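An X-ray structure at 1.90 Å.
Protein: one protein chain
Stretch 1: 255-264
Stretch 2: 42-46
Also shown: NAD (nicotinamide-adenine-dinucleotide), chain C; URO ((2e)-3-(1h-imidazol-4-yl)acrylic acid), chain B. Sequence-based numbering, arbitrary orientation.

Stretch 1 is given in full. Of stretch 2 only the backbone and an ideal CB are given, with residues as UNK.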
ATOM      1  N   THR A 255       0.671 -19.384  19.879  1.00 16.22           N
ATOM      2  CA  THR A 255       2.054 -19.596  19.629  1.00 19.25           C
ATOM      3  C   THR A 255       2.413 -18.739  18.392  1.00 15.45           C
ATOM      4  O   THR A 255       1.598 -18.264  17.649  1.00 17.04           O
ATOM      5  CB  THR A 255       2.354 -21.053  19.270  1.00 18.33           C
ATOM      6  OG1 THR A 255       1.599 -21.418  18.148  1.00 20.49           O
ATOM      7  CG2 THR A 255       2.044 -22.000  20.425  1.00 16.99           C
ATOM      8  N   SER A 256       3.679 -18.711  18.073  1.00 17.16           N
ATOM      9  CA  SER A 256       4.126 -18.027  16.896  1.00 17.82           C
ATOM     10  C   SER A 256       4.020 -18.941  15.641  1.00 19.21           C
ATOM     11  O   SER A 256       4.978 -19.171  15.023  1.00 20.49           O
ATOM     12  CB  SER A 256       5.550 -17.539  17.091  1.00 17.68           C
ATOM     13  OG  SER A 256       6.354 -18.595  17.541  1.00 27.71           O
ATOM     14  N   ALA A 257       2.825 -19.412  15.303  1.00 17.48           N
ATOM     15  CA  ALA A 257       2.579 -20.284  14.196  1.00 19.08           C
ATOM     16  C   ALA A 257       2.727 -19.596  12.864  1.00 19.82           C
ATOM     17  O   ALA A 257       2.781 -20.228  11.887  1.00 21.87           O
ATOM     18  CB  ALA A 257       1.234 -20.965  14.308  1.00 18.47           C
ATOM     19  N   HIS A 258       2.794 -18.295  12.857  1.00 18.18           N
ATOM     20  CA  HIS A 258       2.967 -17.586  11.590  1.00 18.89           C
ATOM     21  C   HIS A 258       4.358 -17.753  11.005  1.00 21.78           C
ATOM     22  O   HIS A 258       4.572 -17.404   9.833  1.00 23.73           O
ATOM     23  CB  HIS A 258       2.711 -16.090  11.796  1.00 16.89           C
ATOM     24  CG  HIS A 258       3.730 -15.422  12.670  1.00 19.19           C
ATOM     25  ND1 HIS A 258       3.765 -15.599  14.040  1.00 19.39           N
ATOM     26  CD2 HIS A 258       4.746 -14.573  12.373  1.00 19.58           C
ATOM     27  CE1 HIS A 258       4.767 -14.898  14.546  1.00 21.20           C
ATOM     28  NE2 HIS A 258       5.370 -14.260  13.554  1.00 19.11           N
ATOM     29  N   ASP A 259       5.327 -18.214  11.788  1.00 18.32           N
ATOM     30  CA  ASP A 259       6.686 -18.302  11.265  1.00 23.80           C
ATOM     31  C   ASP A 259       7.312 -19.620  11.680  1.00 24.85           C
ATOM     32  O   ASP A 259       7.550 -19.863  12.871  1.00 21.00           O
ATOM     33  CB  ASP A 259       7.545 -17.125  11.700  1.00 19.28           C
ATOM     34  CG  ASP A 259       8.802 -17.004  10.822  1.00 26.84           C
ATOM     35  OD1 ASP A 259       9.767 -17.723  11.126  1.00 20.48           O
ATOM     36  OD2 ASP A 259       8.779 -16.287   9.771  1.00 29.30           O
ATOM     37  N   LEU A 260       7.559 -20.466  10.680  1.00 21.51           N
ATOM     38  CA  LEU A 260       8.092 -21.805  10.875  1.00 22.73           C
ATOM     39  C   LEU A 260       9.603 -21.816  11.008  1.00 24.93           C
ATOM     40  O   LEU A 260      10.186 -22.883  11.235  1.00 25.87           O
ATOM     41  CB  LEU A 260       7.665 -22.711   9.713  1.00 24.46           C
ATOM     42  CG  LEU A 260       6.170 -22.729   9.355  1.00 27.32           C
ATOM     43  CD1 LEU A 260       5.838 -23.765   8.267  1.00 28.73           C
ATOM     44  CD2 LEU A 260       5.332 -22.925  10.608  1.00 27.64           C
ATOM     45  N   VAL A 261      10.263 -20.672  10.868  1.00 21.18           N
ATOM     46  CA  VAL A 261      11.701 -20.627  11.023  1.00 24.44           C
ATOM     47  C   VAL A 261      12.086 -20.034  12.368  1.00 27.28           C
ATOM     48  O   VAL A 261      12.970 -20.545  13.052  1.00 26.21           O
ATOM     49  CB  VAL A 261      12.345 -19.836   9.860  1.00 24.44           C
ATOM     50  CG1 VAL A 261      13.806 -19.566  10.172  1.00 24.90           C
ATOM     51  CG2 VAL A 261      12.131 -20.540   8.525  1.00 23.32           C
ATOM     52  N   TYR A 262      11.404 -18.967  12.771  1.00 23.27           N
ATOM     53  CA  TYR A 262      11.732 -18.293  14.002  1.00 22.52           C
ATOM     54  C   TYR A 262      10.675 -18.449  15.086  1.00 21.11           C
ATOM     55  O   TYR A 262      10.917 -17.991  16.197  1.00 21.65           O
ATOM     56  CB  TYR A 262      11.949 -16.801  13.733  1.00 22.17           C
ATOM     57  CG  TYR A 262      13.091 -16.575  12.750  1.00 21.09           C
ATOM     58  CD1 TYR A 262      12.858 -16.488  11.390  1.00 27.38           C
ATOM     59  CD2 TYR A 262      14.407 -16.530  13.203  1.00 25.60           C
ATOM     60  CE1 TYR A 262      13.917 -16.293  10.494  1.00 25.88           C
ATOM     61  CE2 TYR A 262      15.448 -16.341  12.339  1.00 31.69           C
ATOM     62  CZ  TYR A 262      15.206 -16.230  10.991  1.00 28.23           C
ATOM     63  OH  TYR A 262      16.276 -16.054  10.161  1.00 29.34           O
ATOM     64  N   GLY A 263       9.526 -19.059  14.785  1.00 20.15           N
ATOM     65  CA  GLY A 263       8.401 -19.070  15.705  1.00 21.01           C
ATOM     66  C   GLY A 263       8.129 -20.442  16.298  1.00 22.72           C
ATOM     67  O   GLY A 263       8.697 -20.801  17.330  1.00 29.42           O
ATOM     68  N   TYR A 264       7.307 -21.226  15.624  1.00 19.84           N
ATOM     69  CA  TYR A 264       6.751 -22.461  16.182  1.00 20.26           C
ATOM     70  C   TYR A 264       7.813 -23.541  16.401  1.00 22.88           C
ATOM     71  O   TYR A 264       8.529 -23.937  15.467  1.00 20.52           O
ATOM     72  CB  TYR A 264       5.677 -22.985  15.236  1.00 16.97           C
ATOM     73  CG  TYR A 264       4.826 -23.997  15.902  1.00 20.97           C
ATOM     74  CD1 TYR A 264       5.263 -25.304  16.052  1.00 20.68           C
ATOM     75  CD2 TYR A 264       3.609 -23.633  16.460  1.00 20.23           C
ATOM     76  CE1 TYR A 264       4.473 -26.254  16.719  1.00 23.12           C
ATOM     77  CE2 TYR A 264       2.802 -24.575  17.112  1.00 19.19           C
ATOM     78  CZ  TYR A 264       3.248 -25.872  17.241  1.00 22.49           C
ATOM     79  OH  TYR A 264       2.458 -26.790  17.885  1.00 22.31           O
ATOM     80  N   UNK A  42       8.334  -8.480  19.325  1.00 16.16           N
ATOM     81  CA  UNK A  42       7.385  -9.533  19.646  1.00 15.30           C
ATOM     82  C   UNK A  42       7.170 -10.381  18.395  1.00 17.68           C
ATOM     83  O   UNK A  42       7.770 -10.129  17.331  1.00 17.78           O
ATOM     84  CB  UNK A  42       6.064  -8.953  20.157  1.00 15.30           C
ATOM     85  N   UNK A  43       6.335 -11.410  18.525  1.00 15.56           N
ATOM     86  CA  UNK A  43       5.921 -12.215  17.363  1.00 16.35           C
ATOM     87  C   UNK A  43       7.122 -12.792  16.612  1.00 15.91           C
ATOM     88  O   UNK A  43       7.132 -12.894  15.373  1.00 18.01           O
ATOM     89  CB  UNK A  43       5.077 -11.368  16.409  1.00 16.35           C
ATOM     90  N   UNK A  44       8.161 -13.140  17.365  1.00 17.02           N
ATOM     91  CA  UNK A  44       9.297 -13.943  16.907  1.00 19.60           C
ATOM     92  C   UNK A  44      10.291 -13.148  16.074  1.00 19.11           C
ATOM     93  O   UNK A  44      11.511 -13.300  16.231  1.00 20.08           O
ATOM     94  CB  UNK A  44       8.794 -15.136  16.092  1.00 19.60           C
ATOM     95  N   UNK A  45       9.797 -12.314  15.159  1.00 18.80           N
ATOM     96  CA  UNK A  45      10.741 -11.564  14.337  1.00 18.75           C
ATOM     97  C   UNK A  45      10.217 -10.176  13.962  1.00 18.77           C
ATOM     98  O   UNK A  45      10.719  -9.579  13.002  1.00 17.87           O
ATOM     99  CB  UNK A  45      11.063 -12.354  13.067  1.00 18.75           C
ATOM    100  N   UNK A  46       9.261  -9.632  14.718  1.00 16.88           N
ATOM    101  CA  UNK A  46       8.778  -8.282  14.461  1.00 16.19           C
ATOM    102  C   UNK A  46       9.787  -7.311  15.047  1.00 18.43           C
ATOM    103  O   UNK A  46      10.022  -7.316  16.249  1.00 15.68           O
ATOM    104  CB  UNK A  46       7.384  -8.059  15.051  1.00 16.19           C
TER
HETATM  105  PA  NAD C 702       6.210 -14.574  20.589  1.00 17.81           P
HETATM  106  O1A NAD C 702       7.023 -15.291  19.514  1.00 19.66           O
HETATM  107  O2A NAD C 702       6.726 -13.573  21.541  1.00 21.25           O
HETATM  108  O5B NAD C 702       5.808 -15.853  21.625  1.00 20.62           O
HETATM  109  C5B NAD C 702       5.440 -17.009  20.986  1.00 17.30           C
HETATM  110  C4B NAD C 702       5.436 -18.101  22.153  1.00 18.90           C
HETATM  111  O4B NAD C 702       5.115 -19.384  21.692  0.89 17.75           O
HETATM  112  C3B NAD C 702       6.924 -18.121  22.632  1.00 20.33           C
HETATM  113  O3B NAD C 702       6.976 -17.995  23.992  1.00 22.07           O
HETATM  114  C2B NAD C 702       7.403 -19.535  22.181  1.00 20.75           C
HETATM  115  O2B NAD C 702       8.241 -20.142  23.095  1.00 21.27           O
HETATM  116  C1B NAD C 702       6.076 -20.284  22.278  0.93 16.27           C
HETATM  117  N9A NAD C 702       5.988 -21.478  21.438  1.00 17.75           N
HETATM  118  C8A NAD C 702       6.476 -21.698  20.154  1.00 20.48           C
HETATM  119  N7A NAD C 702       6.215 -22.898  19.699  1.00 19.39           N
HETATM  120  C5A NAD C 702       5.493 -23.506  20.718  1.00 18.68           C
HETATM  121  C6A NAD C 702       4.931 -24.795  20.856  1.00 20.42           C
HETATM  122  N6A NAD C 702       5.015 -25.711  19.865  0.94 20.45           N
HETATM  123  N1A NAD C 702       4.263 -25.126  21.996  0.98 21.10           N
HETATM  124  C2A NAD C 702       4.238 -24.176  22.965  1.00 19.42           C
HETATM  125  N3A NAD C 702       4.722 -22.924  22.978  1.00 19.51           N
HETATM  126  C4A NAD C 702       5.355 -22.623  21.824  0.77 18.71           C
HETATM  127  O3  NAD C 702       4.913 -14.281  19.760  0.87 15.44           O
HETATM  128  PN  NAD C 702       3.811 -13.280  20.331  1.00 17.80           P
HETATM  129  O1N NAD C 702       4.011 -11.794  20.259  1.00 18.36           O
HETATM  130  O2N NAD C 702       3.209 -13.926  21.561  1.00 15.49           O
HETATM  131  O5D NAD C 702       2.506 -13.453  19.219  1.00 16.71           O
HETATM  132  C5D NAD C 702       2.057 -14.811  19.073  0.84 17.74           C
HETATM  133  C4D NAD C 702       1.037 -14.864  17.970  1.00 16.46           C
HETATM  134  O4D NAD C 702       0.056 -13.856  18.130  1.00 21.77           O
HETATM  135  C3D NAD C 702       1.885 -14.416  16.669  0.82 18.41           C
HETATM  136  O3D NAD C 702       1.553 -15.215  15.539  1.00 18.47           O
HETATM  137  C2D NAD C 702       1.415 -12.938  16.407  1.00 18.79           C
HETATM  138  O2D NAD C 702       1.318 -12.566  15.093  0.80 19.00           O
HETATM  139  C1D NAD C 702      -0.041 -13.300  16.840  1.00 24.78           C
HETATM  140  N1N NAD C 702      -1.038 -12.221  16.864  1.00 28.54           N
HETATM  141  C2N NAD C 702      -1.358 -11.817  15.583  0.05 24.90           C
HETATM  142  C3N NAD C 702      -2.331 -10.856  15.360  0.44 27.97           C
HETATM  143  C7N NAD C 702      -2.563 -10.436  13.902  0.54 27.19           C
HETATM  144  O7N NAD C 702      -3.622  -9.973  13.478  0.70 27.64           O
HETATM  145  N7N NAD C 702      -1.483 -10.526  13.040  0.79 27.62           N
HETATM  146  C4N NAD C 702      -2.980 -10.342  16.491  0.58 29.33           C
HETATM  147  C5N NAD C 702      -2.635 -10.793  17.764  1.00 27.13           C
HETATM  148  C6N NAD C 702      -1.648 -11.776  17.951  1.00 29.25           C
HETATM  149  OAA URO B 701      -0.956  -4.845  20.566  0.69 21.59           O
HETATM  150  CAI URO B 701       0.142  -4.853  19.867  0.69 14.42           C
HETATM  151  OAB URO B 701       1.033  -4.127  20.068  0.69 14.11           O
HETATM  152  CAC URO B 701       0.274  -5.789  18.738  0.69 25.17           C
HETATM  153  CAD URO B 701      -0.707  -6.605  18.453  0.69 26.90           C
HETATM  154  CAJ URO B 701      -0.405  -7.432  17.345  0.69 25.48           C
HETATM  155  CAF URO B 701      -1.039  -8.573  16.951  0.69 28.08           C
HETATM  156  NAH URO B 701      -0.346  -9.193  15.945  0.69 29.29           N
HETATM  157  CAE URO B 701       0.695  -8.422  15.730  0.69 24.87           C
HETATM  158  NAG URO B 701       0.707  -7.347  16.550  0.69 26.80           N

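Position 42 has an extended backbone, with phi -167° and psi 179°. Nothing of stretch 1 lies within 5.5 Å of its ideal CB, so stretch 1 sets no preference. The two ligands do more. The CA-to-CB bond leads to the side of the NAD pyrophosphate where URO also lies, and a long side chain with a polar end could reach both. The residue is Tyr42. Its ring has NAD O1N and URO NAG at its edge, near the ring plane. Tyr42 CD2 is 3.3 Å from NAD O1N, and Tyr42 OH comes within 2.3 Å of URO NAG.

Position 43 has phi 56° and psi 35°, a left-handed backbone. Glycine, asparagine or aspartate often take such angles, so glycine would be a natural guess. The CB points sideways to stretch 1, and the ideal CB is 4.0 Å from His258 CE1. A small side chain would suit this place beside the imidazole; the backbone makes the polar contacts. The residue is Ala43. Its carbonyl lies at the edge of the His258 ring, near the ring plane, and accepts a hydrogen bond from it: His258 NE2 to Ala43 O is 2.9 Å. At the other end of the residue, Ala43 N donates to NAD O1N at 2.9 Å. His258 ND1 also makes a weak hydrogen bond to NAD O3D at 2.7 Å. The histidine thus links this loop to the cofactor.

Position 44 also has positive phi, 78°, with psi -43°. Glycine would again be easy on the backbone. Here, however, the CB points toward stretch 1. The ideal CB is 3.6 Å from Tyr262 O, 4.0 Å from Gly263 CA and 4.2 Å from Ser256 CB. With neighbours this near, a small side chain is favoured: glycine, alanine or perhaps serine. The residue is Ala44. Its methyl group packs against this surface, with Ala44 CB 4.2 Å from Tyr262 CB and 3.5 Å from Tyr262 O. Ala44 N lies 3.2 Å from NAD O1A.

Position 45 has phi -147° and psi 22°, and its CB points toward stretch 1. The ideal CB is 4.6 Å from Tyr262 CB, which leaves more room than at 44. Ahead lie the Tyr262 ring and the Asp259 carboxylate; the His258 imidazole lies to one side. A medium-sized apolar chain could pack here, such as leucine or methionine; the carboxylate might also suit a donor. The residue is Leu45, with chi1 p and chi2 t. Leu45 CD1 packs 4.1 Å from Tyr262 CD1. Leu45 CD2 is 3.7 Å from His258 NE2 and 3.9 Å from Asp259 OD2. Asp259 OD1 is engaged within its own stretch, accepting from Val261 N and Tyr262 N.

Position 46 has its CB sideways, with nothing of stretch 1 within 5.5 Å. Many residues would fit as far as stretch 1 is concerned. The residue is Ala46. Its backbone closes the loop: Ala46 N donates to Tyr42 O at 3.0 Å.

Stretch 2 42-46: YAALA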
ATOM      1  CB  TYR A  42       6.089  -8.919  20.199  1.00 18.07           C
ATOM      2  CG  TYR A  42       5.213  -8.231  19.178  1.00 20.08           C
ATOM      3  CD1 TYR A  42       5.516  -6.977  18.701  1.00 17.26           C
ATOM      4  CD2 TYR A  42       4.078  -8.861  18.694  1.00 23.71           C
ATOM      5  CE1 TYR A  42       4.680  -6.326  17.761  1.00 18.15           C
ATOM      6  CE2 TYR A  42       3.260  -8.252  17.756  1.00 23.11           C
ATOM      7  CZ  TYR A  42       3.580  -6.969  17.298  1.00 20.08           C
ATOM      8  OH  TYR A  42       2.761  -6.349  16.397  1.00 21.36           O
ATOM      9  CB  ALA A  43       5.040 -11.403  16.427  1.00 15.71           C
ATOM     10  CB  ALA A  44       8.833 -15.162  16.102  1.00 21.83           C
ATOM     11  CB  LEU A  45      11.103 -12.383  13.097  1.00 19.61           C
ATOM     12  CG  LEU A  45      10.022 -12.520  12.025  1.00 21.13           C
ATOM     13  CD1 LEU A  45      10.682 -13.029  10.706  1.00 24.07           C
ATOM     14  CD2 LEU A  45       8.863 -13.474  12.452  1.00 19.30           C
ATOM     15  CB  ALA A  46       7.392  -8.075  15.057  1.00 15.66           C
TER
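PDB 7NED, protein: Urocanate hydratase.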